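Local coordinates for septation protein imp2 (Schizosaccharomyces pombe, PDB 5C1F) that is required for normal septation, helps disassemble the medial ring, and probably links the cytoskeleton to membrane through its phospholipid-binding F-BAR domain, at residues 39-44 with 102-107. Sequence-based numbering, arbitrary orientation. Where two conformers were deposited one is given.
Sequences SFYHER and NAFTRY
The rings of Tyr-41 and Phe-104 meet by their rims without stacking, their planes only 11° from parallel. Their centroids are 5.7 Å apart. Tyr-41 CD2 makes the nearest approach, 3.4 Å from Phe-104 CE2, and also touches Phe-104 CZ; Tyr-41 CE2 follows against the same two atoms. Phe-40 CD2 sits on one face of the Tyr-41 ring, 3.8 Å from its plane and near the middle, and Tyr-41 CE1 in turn lies at the edge of the Phe-40 ring, in its plane. With CG beside the backbone N (chi1 -62°), Phe-104 leans toward helix 18-59 and brings its CE2-CZ side to Tyr-41, whose ring, set by chi1 -74°, runs largely crosswise to the line between the helices. The contact joins helix 18-59 to helix 69-155 in the elongated helical bundle of the F-BAR domain, close to the centre of the chain in space. Helix 162-252 packs over the pair, with Met-226 and Phe-229 against Tyr-41 and Leu-222 against Phe-104, while Met-78 of the second subunit also packs on Tyr-41. No hydrogen bond links the two segments; beside them, His-42 ND1 bonds to Glu-101 and Phe-104 O accepts from Asn-34 ND2.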
loop_
_atom_site.group_PDB
_atom_site.type_symbol
_atom_site.label_atom_id
_atom_site.label_comp_id
_atom_site.label_asym_id
_atom_site.label_seq_id
_atom_site.Cartn_x
_atom_site.Cartn_y
_atom_site.Cartn_z
ATOM N N SER A 39 -0.977 17.649 7.975
ATOM C CA SER A 39 -1.828 16.623 8.566
ATOM C C SER A 39 -2.273 15.599 7.527
ATOM O O SER A 39 -2.326 14.400 7.803
ATOM C CB SER A 39 -3.048 17.265 9.228
ATOM O OG SER A 39 -3.923 16.280 9.743
ATOM N N PHE A 40 -2.593 16.082 6.332
ATOM C CA PHE A 40 -3.002 15.214 5.234
ATOM C C PHE A 40 -1.887 14.239 4.863
ATOM O O PHE A 40 -2.103 13.026 4.798
ATOM C CB PHE A 40 -3.402 16.053 4.017
ATOM C CG PHE A 40 -3.803 15.237 2.817
ATOM C CD1 PHE A 40 -5.107 14.791 2.671
ATOM C CD2 PHE A 40 -2.879 14.926 1.831
ATOM C CE1 PHE A 40 -5.480 14.040 1.565
ATOM C CE2 PHE A 40 -3.246 14.178 0.725
ATOM C CZ PHE A 40 -4.548 13.734 0.591
ATOM N N TYR A 41 -0.693 14.769 4.627
ATOM C CA TYR A 41 0.428 13.940 4.199
ATOM C C TYR A 41 1.010 13.125 5.346
ATOM O O TYR A 41 1.663 12.110 5.116
ATOM C CB TYR A 41 1.511 14.801 3.549
ATOM C CG TYR A 41 1.119 15.262 2.166
ATOM C CD1 TYR A 41 0.947 14.347 1.135
ATOM C CD2 TYR A 41 0.911 16.606 1.892
ATOM C CE1 TYR A 41 0.584 14.758 -0.133
ATOM C CE2 TYR A 41 0.549 17.029 0.627
ATOM C CZ TYR A 41 0.385 16.101 -0.380
ATOM O OH TYR A 41 0.024 16.516 -1.640
ATOM N N HIS A 42 0.770 13.569 6.576
ATOM C CA HIS A 42 1.134 12.783 7.748
ATOM C C HIS A 42 0.398 11.450 7.724
ATOM O O HIS A 42 0.995 10.392 7.921
ATOM C CB HIS A 42 0.808 13.537 9.036
ATOM C CG HIS A 42 0.953 12.708 10.275
ATOM N ND1 HIS A 42 2.176 12.434 10.848
ATOM C CD2 HIS A 42 0.028 12.093 11.048
ATOM C CE1 HIS A 42 1.997 11.688 11.925
ATOM N NE2 HIS A 42 0.703 11.466 12.067
ATOM N N GLU A 43 -0.906 11.514 7.472
ATOM C CA GLU A 43 -1.737 10.321 7.399
ATOM C C GLU A 43 -1.342 9.450 6.204
ATOM O O GLU A 43 -1.225 8.228 6.329
ATOM C CB GLU A 43 -3.215 10.711 7.314
ATOM C CG GLU A 43 -4.175 9.557 7.076
ATOM C CD GLU A 43 -4.349 8.658 8.286
ATOM O OE1 GLU A 43 -3.755 8.950 9.344
ATOM O OE2 GLU A 43 -5.089 7.654 8.180
ATOM N N ARG A 44 -1.127 10.090 5.059
ATOM C CA ARG A 44 -0.733 9.400 3.832
ATOM C C ARG A 44 0.558 8.603 4.020
ATOM O O ARG A 44 0.721 7.522 3.452
ATOM C CB ARG A 44 -0.567 10.408 2.690
ATOM C CG ARG A 44 -0.241 9.784 1.348
ATOM C CD ARG A 44 -1.293 8.764 0.935
ATOM N NE ARG A 44 -0.925 8.094 -0.307
ATOM C CZ ARG A 44 -0.169 7.001 -0.370
ATOM N NH1 ARG A 44 0.294 6.447 0.743
ATOM N NH2 ARG A 44 0.122 6.457 -1.545
ATOM N N ASN A 102 7.433 16.345 6.687
ATOM C CA ASN A 102 8.345 17.172 7.474
ATOM C C ASN A 102 8.731 18.471 6.775
ATOM O O ASN A 102 9.220 19.399 7.414
ATOM C CB ASN A 102 9.607 16.385 7.831
ATOM C CG ASN A 102 9.345 15.303 8.862
ATOM O OD1 ASN A 102 8.338 15.338 9.573
ATOM N ND2 ASN A 102 10.252 14.336 8.951
ATOM N N ALA A 103 8.514 18.534 5.464
ATOM C CA ALA A 103 8.779 19.757 4.714
ATOM C C ALA A 103 7.833 20.861 5.170
ATOM O O ALA A 103 8.229 22.021 5.280
ATOM C CB ALA A 103 8.642 19.515 3.217
ATOM N N PHE A 104 6.583 20.491 5.440
ATOM C CA PHE A 104 5.607 21.427 5.989
ATOM C C PHE A 104 5.994 21.834 7.403
ATOM O O PHE A 104 5.798 22.982 7.802
ATOM C CB PHE A 104 4.202 20.819 5.996
ATOM C CG PHE A 104 3.682 20.482 4.632
ATOM C CD1 PHE A 104 3.123 21.462 3.829
ATOM C CD2 PHE A 104 3.752 19.185 4.150
ATOM C CE1 PHE A 104 2.645 21.156 2.569
ATOM C CE2 PHE A 104 3.276 18.874 2.893
ATOM C CZ PHE A 104 2.720 19.860 2.101
ATOM N N THR A 105 6.539 20.882 8.155
ATOM C CA THR A 105 6.969 21.132 9.528
ATOM C C THR A 105 8.117 22.134 9.561
ATOM O O THR A 105 8.114 23.066 10.365
ATOM C CB THR A 105 7.408 19.833 10.231
ATOM O OG1 THR A 105 6.310 18.915 10.277
ATOM C CG2 THR A 105 7.877 20.126 11.649
ATOM N N ARG A 106 9.088 21.937 8.672
ATOM C CA ARG A 106 10.237 22.828 8.570
ATOM C C ARG A 106 9.817 24.205 8.062
ATOM O O ARG A 106 10.431 25.215 8.402
ATOM C CB ARG A 106 11.314 22.221 7.657
ATOM C CG ARG A 106 11.942 20.939 8.210
ATOM C CD ARG A 106 13.102 20.427 7.351
ATOM N NE ARG A 106 12.682 20.035 6.006
ATOM C CZ ARG A 106 12.413 18.787 5.631
ATOM N NH1 ARG A 106 12.042 18.538 4.383
ATOM N NH2 ARG A 106 12.518 17.786 6.497
ATOM N N TYR A 107 8.762 24.243 7.254
ATOM C CA TYR A 107 8.226 25.500 6.751
ATOM C C TYR A 107 7.567 26.291 7.878
ATOM O O TYR A 107 7.757 27.502 7.989
ATOM C CB TYR A 107 7.218 25.264 5.623
ATOM C CG TYR A 107 6.687 26.555 5.043
ATOM C CD1 TYR A 107 7.346 27.188 4.001
ATOM C CD2 TYR A 107 5.542 27.155 5.557
ATOM C CE1 TYR A 107 6.876 28.376 3.475
ATOM C CE2 TYR A 107 5.065 28.344 5.041
ATOM C CZ TYR A 107 5.735 28.950 3.998
ATOM O OH TYR A 107 5.266 30.134 3.478
#